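Divalent-cation tolerance protein CutA (Pyrococcus horikoshii, PDB 1UKU) binds copper at the interface between two of its trimers and takes part in resistance to heavy metals. Local coordinates at residues T6-W11 with E15-T20; E24-C29 with W62-E67; E67-L72 with P78-I83. All blocks are in the same frame, centred on the assembly; numbering follows the deposited sequence.

Contact 1: T6-W11 with E15-T20; sequences TTFPDW and EKVVKT
Glu-15 N donates to Trp-11 O at 2.8 Å with an N-H...O angle of 164°, an i to i+4 bond of the first turn of the helix that follows strand 2-8, while Phe-8 at the end of that strand faces Val-17 with their CA atoms 9.3 Å apart. This is the turn from the first strand into the first helix of the ferredoxin-like fold, the start of its first beta-alpha-beta unit, and the helix folds back on the strand. The apolar part of the contact is Phe-8 against Val-17. CE1 and CZ of the ring together meet CB and both methyls of the valine obliquely, CE1 3.8 Å from Val-17 CB and CZ 3.8 Å from Val-17 CG1. Val-17, its CG1 turned opposite the main-chain nitrogen (chi1 173°), presents CG1 to CZ and CG2 to CE1. Trp-11 and Glu-15, one helical turn apart, meet more loosely: Glu-15 OE1 lies 3.8 Å from Trp-11 CE3, the carboxylate plane turned 83° from the indole plane. The indole nitrogen is held elsewhere, by Glu-34, and the ring makes a cation-pi contact with Arg-36 of the second subunit. Phe-8 also stacks with His-73. The contact joins the first turns of helix 11-23 to the end of strand 2-8; strand 44-57 pairs with that strand through Val-51, and helix 62-72 adjoins Val-17 through Leu-72.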
loop_
_atom_site.group_PDB
_atom_site.type_symbol
_atom_site.label_atom_id
_atom_site.label_comp_id
_atom_site.label_asym_id
_atom_site.label_seq_id
_atom_site.Cartn_x
_atom_site.Cartn_y
_atom_site.Cartn_z
ATOM N N THR A 6 -9.607 -0.253 1.678
ATOM C CA THR A 6 -10.868 -0.314 0.962
ATOM C C THR A 6 -10.844 0.760 -0.120
ATOM O O THR A 6 -9.966 1.608 -0.148
ATOM C CB THR A 6 -12.054 -0.179 1.941
ATOM O OG1 THR A 6 -13.275 -0.449 1.227
ATOM C CG2 THR A 6 -12.185 1.188 2.558
ATOM N N THR A 7 -11.772 0.685 -1.053
ATOM C CA THR A 7 -11.844 1.656 -2.116
ATOM C C THR A 7 -13.229 2.204 -2.189
ATOM O O THR A 7 -14.185 1.540 -1.807
ATOM C CB THR A 7 -11.435 1.096 -3.472
ATOM O OG1 THR A 7 -12.469 0.230 -3.988
ATOM C CG2 THR A 7 -10.173 0.273 -3.390
ATOM N N PHE A 8 -13.317 3.425 -2.682
ATOM C CA PHE A 8 -14.579 4.186 -2.775
ATOM C C PHE A 8 -14.737 4.790 -4.162
ATOM O O PHE A 8 -13.753 5.054 -4.833
ATOM C CB PHE A 8 -14.613 5.339 -1.756
ATOM C CG PHE A 8 -14.588 4.908 -0.322
ATOM C CD1 PHE A 8 -15.760 4.531 0.309
ATOM C CD2 PHE A 8 -13.381 4.864 0.407
ATOM C CE1 PHE A 8 -15.755 4.143 1.626
ATOM C CE2 PHE A 8 -13.392 4.468 1.756
ATOM C CZ PHE A 8 -14.586 4.088 2.348
ATOM N N PRO A 9 -15.974 5.004 -4.598
ATOM C CA PRO A 9 -16.205 5.563 -5.928
ATOM C C PRO A 9 -15.839 7.037 -6.087
ATOM O O PRO A 9 -15.571 7.425 -7.226
ATOM C CB PRO A 9 -17.686 5.280 -6.146
ATOM C CG PRO A 9 -18.238 5.320 -4.788
ATOM C CD PRO A 9 -17.214 4.560 -3.963
ATOM N N ASP A 10 -15.786 7.835 -5.022
ATOM C CA ASP A 10 -15.114 9.138 -5.103
ATOM C C ASP A 10 -14.919 9.679 -3.693
ATOM O O ASP A 10 -15.069 8.952 -2.692
ATOM C CB ASP A 10 -15.849 10.186 -5.973
ATOM C CG ASP A 10 -14.906 11.306 -6.517
ATOM O OD1 ASP A 10 -14.071 11.013 -7.399
ATOM O OD2 ASP A 10 -14.964 12.519 -6.149
ATOM N N TRP A 11 -14.563 10.958 -3.638
ATOM C CA TRP A 11 -14.090 11.589 -2.454
ATOM C C TRP A 11 -15.182 11.826 -1.450
ATOM O O TRP A 11 -14.917 11.759 -0.239
ATOM C CB TRP A 11 -13.454 12.938 -2.844
ATOM C CG TRP A 11 -12.082 12.801 -3.397
ATOM C CD1 TRP A 11 -11.724 12.786 -4.698
ATOM C CD2 TRP A 11 -10.901 12.573 -2.643
ATOM N NE1 TRP A 11 -10.374 12.603 -4.813
ATOM C CE2 TRP A 11 -9.847 12.446 -3.550
ATOM C CE3 TRP A 11 -10.630 12.474 -1.270
ATOM C CZ2 TRP A 11 -8.528 12.230 -3.126
ATOM C CZ3 TRP A 11 -9.340 12.271 -0.859
ATOM C CH2 TRP A 11 -8.311 12.139 -1.771
ATOM N N GLU A 15 -14.682 10.337 2.194
ATOM C CA GLU A 15 -14.518 11.230 3.342
ATOM C C GLU A 15 -15.651 11.048 4.345
ATOM O O GLU A 15 -15.400 11.042 5.548
ATOM C CB GLU A 15 -14.463 12.697 2.879
ATOM C CG GLU A 15 -13.139 13.065 2.237
ATOM C CD GLU A 15 -12.964 14.549 2.043
ATOM O OE1 GLU A 15 -12.169 14.918 1.146
ATOM O OE2 GLU A 15 -13.547 15.318 2.823
ATOM N N LYS A 16 -16.891 10.870 3.876
ATOM C CA LYS A 16 -18.023 10.687 4.779
ATOM C C LYS A 16 -17.814 9.446 5.634
ATOM O O LYS A 16 -17.961 9.468 6.851
ATOM C CB LYS A 16 -19.318 10.527 3.996
ATOM C CG LYS A 16 -20.552 10.355 4.881
ATOM C CD LYS A 16 -21.800 10.380 4.010
ATOM C CE LYS A 16 -22.975 9.685 4.654
ATOM N NZ LYS A 16 -24.121 9.623 3.704
ATOM N N VAL A 17 -17.435 8.350 4.980
ATOM C CA VAL A 17 -17.262 7.076 5.668
ATOM C C VAL A 17 -16.097 7.171 6.636
ATOM O O VAL A 17 -16.221 6.808 7.782
ATOM C CB VAL A 17 -17.134 5.912 4.676
ATOM C CG1 VAL A 17 -16.779 4.603 5.400
ATOM C CG2 VAL A 17 -18.451 5.749 3.900
ATOM N N VAL A 18 -14.973 7.722 6.199
ATOM C CA VAL A 18 -13.796 7.821 7.069
ATOM C C VAL A 18 -14.036 8.720 8.269
ATOM O O VAL A 18 -13.633 8.384 9.403
ATOM C CB VAL A 18 -12.567 8.279 6.273
ATOM C CG1 VAL A 18 -11.466 8.871 7.141
ATOM C CG2 VAL A 18 -12.068 7.114 5.424
ATOM N N LYS A 19 -14.716 9.827 8.041
ATOM C CA LYS A 19 -15.013 10.733 9.151
ATOM C C LYS A 19 -15.996 10.049 10.142
ATOM O O LYS A 19 -15.836 10.205 11.350
ATOM C CB LYS A 19 -15.550 12.088 8.666
ATOM C CG LYS A 19 -14.527 12.930 7.940
ATOM C CD LYS A 19 -15.048 14.297 7.509
ATOM C CE LYS A 19 -13.978 15.078 6.768
ATOM N NZ LYS A 19 -14.466 16.422 6.343
ATOM N N THR A 20 -16.972 9.278 9.659
ATOM C CA THR A 20 -17.864 8.506 10.553
ATOM C C THR A 20 -17.057 7.493 11.375
ATOM O O THR A 20 -17.301 7.311 12.558
ATOM C CB THR A 20 -18.928 7.789 9.739
ATOM O OG1 THR A 20 -19.704 8.770 9.024
ATOM C CG2 THR A 20 -19.869 7.052 10.622
#

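Contact 2: E24-C29 with W62-E67; sequences ERLIAC and WEELKE
Leu-26 and Ile-27 meet Leu-65 and Glu-64 in a buried, largely apolar packing of a loop on a helix, with one carboxylate at its rim; the connection between helix 11-23 and strand 29-41 lies here against the first turns of helix 62-72. No hydrogen bond spans the two segments; the nearest CA atoms, those of Leu-26 and Leu-65, are 6.0 Å apart. The loop is entered through Arg-25, whose positive phi (62°) and two bonds back into the last turn form a Schellman motif, and the next residue, Leu-26, turns its side chain toward the helix. Its CD2 lies against the carboxylate end of Glu-64, 3.7 Å from Glu-64 CD and 3.8 Å from Glu-64 CG, the two side chains crossing at about a right angle. Glu-64 is extended, with CG anti to the backbone N (chi1 -172°), which brings its CG and carboxylate carbon across the end of Leu-26, at CD2; its OE1 forms a salt bridge with Lys-101, so the charge is paired beside the methyl. On the sheet side, Ile-27 CG2 faces the fork of Leu-65, 3.8 Å from both CD1 and CD2, again with the side chains at about a right angle. Leu-65 CD1 also comes within 4.1 Å of Leu-26 CB, so this one methyl touches both loop residues. Beyond the pair, Ile-27 packs on Leu-55 and Leu-65 on Val-4 and Thr-57, side chains of the central strands. Two helices lying against an antiparallel sheet of strand order 2-3-1-4 make up the ferredoxin-like, GlnB-like fold of CutA, and here the loop that leaves the first helix packs on the first turns of the second.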
loop_
_atom_site.group_PDB
_atom_site.type_symbol
_atom_site.label_atom_id
_atom_site.label_comp_id
_atom_site.label_asym_id
_atom_site.label_seq_id
_atom_site.Cartn_x
_atom_site.Cartn_y
_atom_site.Cartn_z
ATOM N N GLU A 24 -16.643 7.398 15.444
ATOM C CA GLU A 24 -16.965 6.185 16.172
ATOM C C GLU A 24 -15.757 5.564 16.817
ATOM O O GLU A 24 -15.869 4.523 17.458
ATOM C CB GLU A 24 -17.698 5.206 15.257
ATOM C CG GLU A 24 -19.072 5.733 14.925
ATOM C CD GLU A 24 -19.868 4.858 14.001
ATOM O OE1 GLU A 24 -20.866 5.363 13.446
ATOM O OE2 GLU A 24 -19.506 3.679 13.844
ATOM N N ARG A 25 -14.595 6.196 16.620
ATOM C CA ARG A 25 -13.335 5.840 17.251
ATOM C C ARG A 25 -12.878 4.413 16.860
ATOM O O ARG A 25 -12.155 3.728 17.560
ATOM C CB ARG A 25 -13.428 6.158 18.755
ATOM C CG ARG A 25 -13.451 7.703 18.998
ATOM C CD ARG A 25 -12.101 8.271 19.104
ATOM N NE ARG A 25 -12.019 9.717 19.352
ATOM C CZ ARG A 25 -10.870 10.379 19.479
ATOM N NH1 ARG A 25 -9.728 9.745 19.341
ATOM N NH2 ARG A 25 -10.843 11.699 19.696
ATOM N N LEU A 26 -13.250 4.024 15.635
ATOM C CA LEU A 26 -12.918 2.705 15.119
ATOM C C LEU A 26 -11.590 2.655 14.382
ATOM O O LEU A 26 -11.074 1.565 14.162
ATOM C CB LEU A 26 -14.021 2.142 14.229
ATOM C CG LEU A 26 -15.280 1.793 15.016
ATOM C CD1 LEU A 26 -16.407 1.464 14.051
ATOM C CD2 LEU A 26 -15.020 0.628 15.957
ATOM N N ILE A 27 -11.111 3.826 13.976
ATOM C CA ILE A 27 -9.799 3.990 13.333
ATOM C C ILE A 27 -9.110 5.176 13.957
ATOM O O ILE A 27 -9.779 6.083 14.418
ATOM C CB ILE A 27 -9.886 4.154 11.777
ATOM C CG1 ILE A 27 -10.559 5.457 11.353
ATOM C CG2 ILE A 27 -10.568 2.943 11.166
ATOM C CD1 ILE A 27 -10.592 5.645 9.831
ATOM N N ALA A 28 -7.777 5.160 13.929
ATOM C CA ALA A 28 -7.001 6.310 14.371
ATOM C C ALA A 28 -6.703 7.294 13.252
ATOM O O ALA A 28 -6.507 8.481 13.497
ATOM C CB ALA A 28 -5.704 5.869 14.993
ATOM N N CYS A 29 -6.627 6.789 12.028
ATOM C CA CYS A 29 -6.354 7.664 10.904
ATOM C C CYS A 29 -6.605 6.954 9.603
ATOM O O CYS A 29 -6.723 5.731 9.538
ATOM C CB CYS A 29 -4.944 8.161 10.980
ATOM S SG CYS A 29 -3.836 6.876 10.808
ATOM N N TRP A 62 -10.883 -5.128 14.550
ATOM C CA TRP A 62 -11.096 -5.575 13.161
ATOM C C TRP A 62 -12.544 -5.956 12.863
ATOM O O TRP A 62 -13.118 -5.485 11.907
ATOM C CB TRP A 62 -10.170 -6.730 12.815
ATOM C CG TRP A 62 -10.553 -7.501 11.600
ATOM C CD1 TRP A 62 -10.811 -8.830 11.543
ATOM C CD2 TRP A 62 -10.669 -7.011 10.264
ATOM N NE1 TRP A 62 -11.105 -9.206 10.251
ATOM C CE2 TRP A 62 -11.053 -8.100 9.447
ATOM C CE3 TRP A 62 -10.549 -5.751 9.675
ATOM C CZ2 TRP A 62 -11.248 -7.980 8.071
ATOM C CZ3 TRP A 62 -10.772 -5.636 8.298
ATOM C CH2 TRP A 62 -11.113 -6.740 7.517
ATOM N N GLU A 63 -13.144 -6.845 13.647
ATOM C CA GLU A 63 -14.474 -7.334 13.291
ATOM C C GLU A 63 -15.522 -6.225 13.364
ATOM O O GLU A 63 -16.381 -6.116 12.505
ATOM C CB GLU A 63 -14.895 -8.558 14.155
ATOM C CG GLU A 63 -14.098 -9.828 13.862
ATOM C CD GLU A 63 -14.211 -10.328 12.428
ATOM O OE1 GLU A 63 -15.098 -9.892 11.658
ATOM O OE2 GLU A 63 -13.381 -11.202 12.078
ATOM N N GLU A 64 -15.424 -5.385 14.388
ATOM C CA GLU A 64 -16.334 -4.279 14.517
ATOM C C GLU A 64 -16.151 -3.305 13.362
ATOM O O GLU A 64 -17.107 -2.773 12.837
ATOM C CB GLU A 64 -16.117 -3.596 15.876
ATOM C CG GLU A 64 -17.144 -2.537 16.204
ATOM C CD GLU A 64 -17.021 -1.987 17.615
ATOM O OE1 GLU A 64 -17.855 -1.123 17.925
ATOM O OE2 GLU A 64 -16.100 -2.381 18.370
ATOM N N LEU A 65 -14.901 -3.048 12.988
ATOM C CA LEU A 65 -14.619 -2.100 11.916
ATOM C C LEU A 65 -15.117 -2.647 10.579
ATOM O O LEU A 65 -15.709 -1.932 9.786
ATOM C CB LEU A 65 -13.123 -1.807 11.849
ATOM C CG LEU A 65 -12.667 -0.962 10.650
ATOM C CD1 LEU A 65 -13.367 0.371 10.622
ATOM C CD2 LEU A 65 -11.169 -0.810 10.649
ATOM N N LYS A 66 -14.862 -3.929 10.336
ATOM C CA LYS A 66 -15.296 -4.564 9.114
ATOM C C LYS A 66 -16.813 -4.479 8.987
ATOM O O LYS A 66 -17.331 -4.144 7.919
ATOM C CB LYS A 66 -14.856 -6.009 9.083
ATOM C CG LYS A 66 -15.319 -6.717 7.815
ATOM C CD LYS A 66 -14.920 -8.165 7.748
ATOM C CE LYS A 66 -16.099 -9.016 8.017
ATOM N NZ LYS A 66 -15.748 -10.091 8.914
ATOM N N GLU A 67 -17.534 -4.750 10.070
ATOM C CA GLU A 67 -18.997 -4.647 10.015
ATOM C C GLU A 67 -19.448 -3.231 9.735
ATOM O O GLU A 67 -20.347 -3.024 8.909
ATOM C CB GLU A 67 -19.639 -5.121 11.323
ATOM C CG GLU A 67 -21.164 -4.942 11.364
ATOM C CD GLU A 67 -21.947 -5.718 10.295
ATOM O OE1 GLU A 67 -23.079 -5.279 9.921
ATOM O OE2 GLU A 67 -21.492 -6.752 9.781
#

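Contact 3: E67-L72 with P78-I83; sequences ERIKEL and PAIIRI
The side chains of Ile-69 and Ile-80 lie alongside each other, running in opposite senses, the helix residue pointing to the strand side and the strand-side residue to the helix, with CA atoms 7.7 Å apart. Both branches of each residue take part. Ile-69 CG2 lies 3.6 Å from Ile-80 CD1 and 3.8 Å from Ile-80 CG1, while Ile-69 CD1 comes to 3.9 Å from Ile-80 CG2, so the long branch of either residue runs beside the short branch of its partner. Both isoleucines put CG1 anti to the carbonyl carbon, with chi1 -68° in Ile-69 and -47° in Ile-80, and both extend CD1 further; the short CG2 branch is then left anti to the backbone N. This pairing fastens helix 62-72 to the lead-in of strand 81-84 within the beta-alpha-beta crossover in which the helix links strand 44-57 to strand 81-84, the second such unit of the ferredoxin-like fold. Ile-80 continues inward to Val-4 of the adjoining strand, and Ile-69 to Leu-21 of helix 11-23. Across the interface Ile-80 N donates to Asn-89 of the third subunit, and Ile-81 and Arg-82 pair with a strand of that subunit, carrying the sheet on. Lys-70 meets the same methyl from another direction: its CG lies 3.6 Å from Ile-80 CD1, the two chains crossing near a right angle, and the lysine then bends at chi3 (72°) and takes its amine toward Glu-67, in a long ion pair. Elsewhere on the helix, Arg-68 NH1 forms a salt bridge with Glu-71 OE1 at 2.9 Å, nearly in the guanidinium plane, its NH2 pairs with Glu-24, and Leu-72 CG lies above one face, toward its rim.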
loop_
_atom_site.group_PDB
_atom_site.type_symbol
_atom_site.label_atom_id
_atom_site.label_comp_id
_atom_site.label_asym_id
_atom_site.label_seq_id
_atom_site.Cartn_x
_atom_site.Cartn_y
_atom_site.Cartn_z
ATOM N N GLU A 67 -17.534 -4.750 10.070
ATOM C CA GLU A 67 -18.997 -4.647 10.015
ATOM C C GLU A 67 -19.448 -3.231 9.735
ATOM O O GLU A 67 -20.347 -3.024 8.909
ATOM C CB GLU A 67 -19.639 -5.121 11.323
ATOM C CG GLU A 67 -21.164 -4.942 11.364
ATOM C CD GLU A 67 -21.947 -5.718 10.295
ATOM O OE1 GLU A 67 -23.079 -5.279 9.921
ATOM O OE2 GLU A 67 -21.492 -6.752 9.781
ATOM N N ARG A 68 -18.828 -2.246 10.382
ATOM C CA ARG A 68 -19.216 -0.871 10.136
ATOM C C ARG A 68 -18.923 -0.435 8.697
ATOM O O ARG A 68 -19.738 0.258 8.076
ATOM C CB ARG A 68 -18.600 0.082 11.153
ATOM C CG ARG A 68 -19.333 0.119 12.455
ATOM C CD ARG A 68 -20.815 0.533 12.330
ATOM N NE ARG A 68 -21.079 1.966 12.219
ATOM C CZ ARG A 68 -22.057 2.517 11.493
ATOM N NH1 ARG A 68 -22.859 1.779 10.741
ATOM N NH2 ARG A 68 -22.235 3.820 11.517
ATOM N N ILE A 69 -17.803 -0.860 8.140
ATOM C CA ILE A 69 -17.539 -0.521 6.761
ATOM C C ILE A 69 -18.587 -1.151 5.871
ATOM O O ILE A 69 -19.053 -0.499 4.940
ATOM C CB ILE A 69 -16.118 -0.917 6.346
ATOM C CG1 ILE A 69 -15.093 -0.044 7.088
ATOM C CG2 ILE A 69 -15.929 -0.758 4.816
ATOM C CD1 ILE A 69 -13.662 -0.583 6.980
ATOM N N LYS A 70 -18.969 -2.400 6.140
ATOM C CA LYS A 70 -20.004 -3.037 5.318
ATOM C C LYS A 70 -21.273 -2.198 5.352
ATOM O O LYS A 70 -21.927 -2.016 4.344
ATOM C CB LYS A 70 -20.294 -4.463 5.804
ATOM C CG LYS A 70 -19.213 -5.460 5.477
ATOM C CD LYS A 70 -19.334 -6.723 6.301
ATOM C CE LYS A 70 -20.489 -7.569 5.884
ATOM N NZ LYS A 70 -20.523 -8.779 6.764
ATOM N N GLU A 71 -21.605 -1.708 6.539
ATOM C CA GLU A 71 -22.822 -0.941 6.759
ATOM C C GLU A 71 -22.770 0.461 6.167
ATOM O O GLU A 71 -23.814 1.070 5.895
ATOM C CB GLU A 71 -23.115 -0.841 8.247
ATOM C CG GLU A 71 -23.575 -2.150 8.844
ATOM C CD GLU A 71 -23.548 -2.128 10.347
ATOM O OE1 GLU A 71 -23.228 -1.095 10.950
ATOM O OE2 GLU A 71 -23.872 -3.185 10.941
ATOM N N LEU A 72 -21.575 1.003 5.968
ATOM C CA LEU A 72 -21.437 2.373 5.458
ATOM C C LEU A 72 -21.057 2.461 3.971
ATOM O O LEU A 72 -21.154 3.536 3.364
ATOM C CB LEU A 72 -20.391 3.136 6.268
ATOM C CG LEU A 72 -20.806 3.399 7.709
ATOM C CD1 LEU A 72 -19.613 3.932 8.501
ATOM C CD2 LEU A 72 -21.940 4.394 7.781
ATOM N N PRO A 78 -17.889 -4.425 -1.358
ATOM C CA PRO A 78 -16.650 -3.649 -1.212
ATOM C C PRO A 78 -15.494 -4.562 -0.925
ATOM O O PRO A 78 -15.690 -5.677 -0.444
ATOM C CB PRO A 78 -16.926 -2.783 0.001
ATOM C CG PRO A 78 -17.880 -3.584 0.816
ATOM C CD PRO A 78 -18.704 -4.394 -0.142
ATOM N N ALA A 79 -14.286 -4.080 -1.193
ATOM C CA ALA A 79 -13.068 -4.719 -0.718
ATOM C C ALA A 79 -12.778 -4.184 0.684
ATOM O O ALA A 79 -12.635 -2.982 0.888
ATOM C CB ALA A 79 -11.911 -4.422 -1.630
ATOM N N ILE A 80 -12.672 -5.078 1.656
ATOM C CA ILE A 80 -12.309 -4.701 3.011
ATOM C C ILE A 80 -11.182 -5.631 3.459
ATOM O O ILE A 80 -11.425 -6.743 3.956
ATOM C CB ILE A 80 -13.511 -4.788 3.993
ATOM C CG1 ILE A 80 -14.734 -4.119 3.394
ATOM C CG2 ILE A 80 -13.138 -4.123 5.334
ATOM C CD1 ILE A 80 -16.006 -4.310 4.236
ATOM N N ILE A 81 -9.949 -5.162 3.299
ATOM C CA ILE A 81 -8.733 -5.985 3.299
ATOM C C ILE A 81 -7.868 -5.635 4.498
ATOM O O ILE A 81 -7.395 -4.515 4.614
ATOM C CB ILE A 81 -7.981 -5.747 1.988
ATOM C CG1 ILE A 81 -8.743 -6.430 0.828
ATOM C CG2 ILE A 81 -6.554 -6.258 2.048
ATOM C CD1 ILE A 81 -8.295 -6.077 -0.595
ATOM N N ARG A 82 -7.661 -6.601 5.381
ATOM C CA ARG A 82 -6.839 -6.447 6.572
ATOM C C ARG A 82 -5.436 -6.960 6.285
ATOM O O ARG A 82 -5.258 -8.116 5.889
ATOM C CB ARG A 82 -7.423 -7.233 7.749
ATOM C CG ARG A 82 -6.489 -7.406 8.914
ATOM C CD ARG A 82 -7.112 -8.097 10.070
ATOM N NE ARG A 82 -6.108 -8.501 11.023
ATOM C CZ ARG A 82 -6.372 -8.976 12.235
ATOM N NH1 ARG A 82 -7.621 -9.131 12.668
ATOM N NH2 ARG A 82 -5.366 -9.305 13.025
ATOM N N ILE A 83 -4.430 -6.119 6.501
ATOM C CA ILE A 83 -3.031 -6.511 6.490
ATOM C C ILE A 83 -2.419 -6.175 7.841
ATOM O O ILE A 83 -2.428 -5.042 8.276
ATOM C CB ILE A 83 -2.260 -5.853 5.318
ATOM C CG1 ILE A 83 -2.791 -6.367 3.953
ATOM C CG2 ILE A 83 -0.766 -6.136 5.422
ATOM C CD1 ILE A 83 -2.554 -5.423 2.782
#

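Helix 62-72 carries contacts 2 and 3 and adjoins contact 1. Contacts 2 and 3 occupy its successive parts, share Glu-67 and have centres about 9 Å apart; Glu-24 OE1 of contact 2 lies 2.8 Å from Arg-68 NH2 of contact 3 in their salt bridge. Contact 1, about 11 Å from contact 3 and 13 Å from contact 2 between centres, meets the end of this helix where Val-17 CG2 lies 3.5 Å from Leu-72 O. Contacts 1 and 3 also meet in the sheet, where strands 2-8 and 81-84 are neighbours and Thr-6 OG1 lies 2.6 Å from Ala-79 O, probably a hydrogen bond. Contact 1 is nearest the metal: the Phe-8 side chain lies about 9 Å from the bound copper and from the Asp-48 side chain.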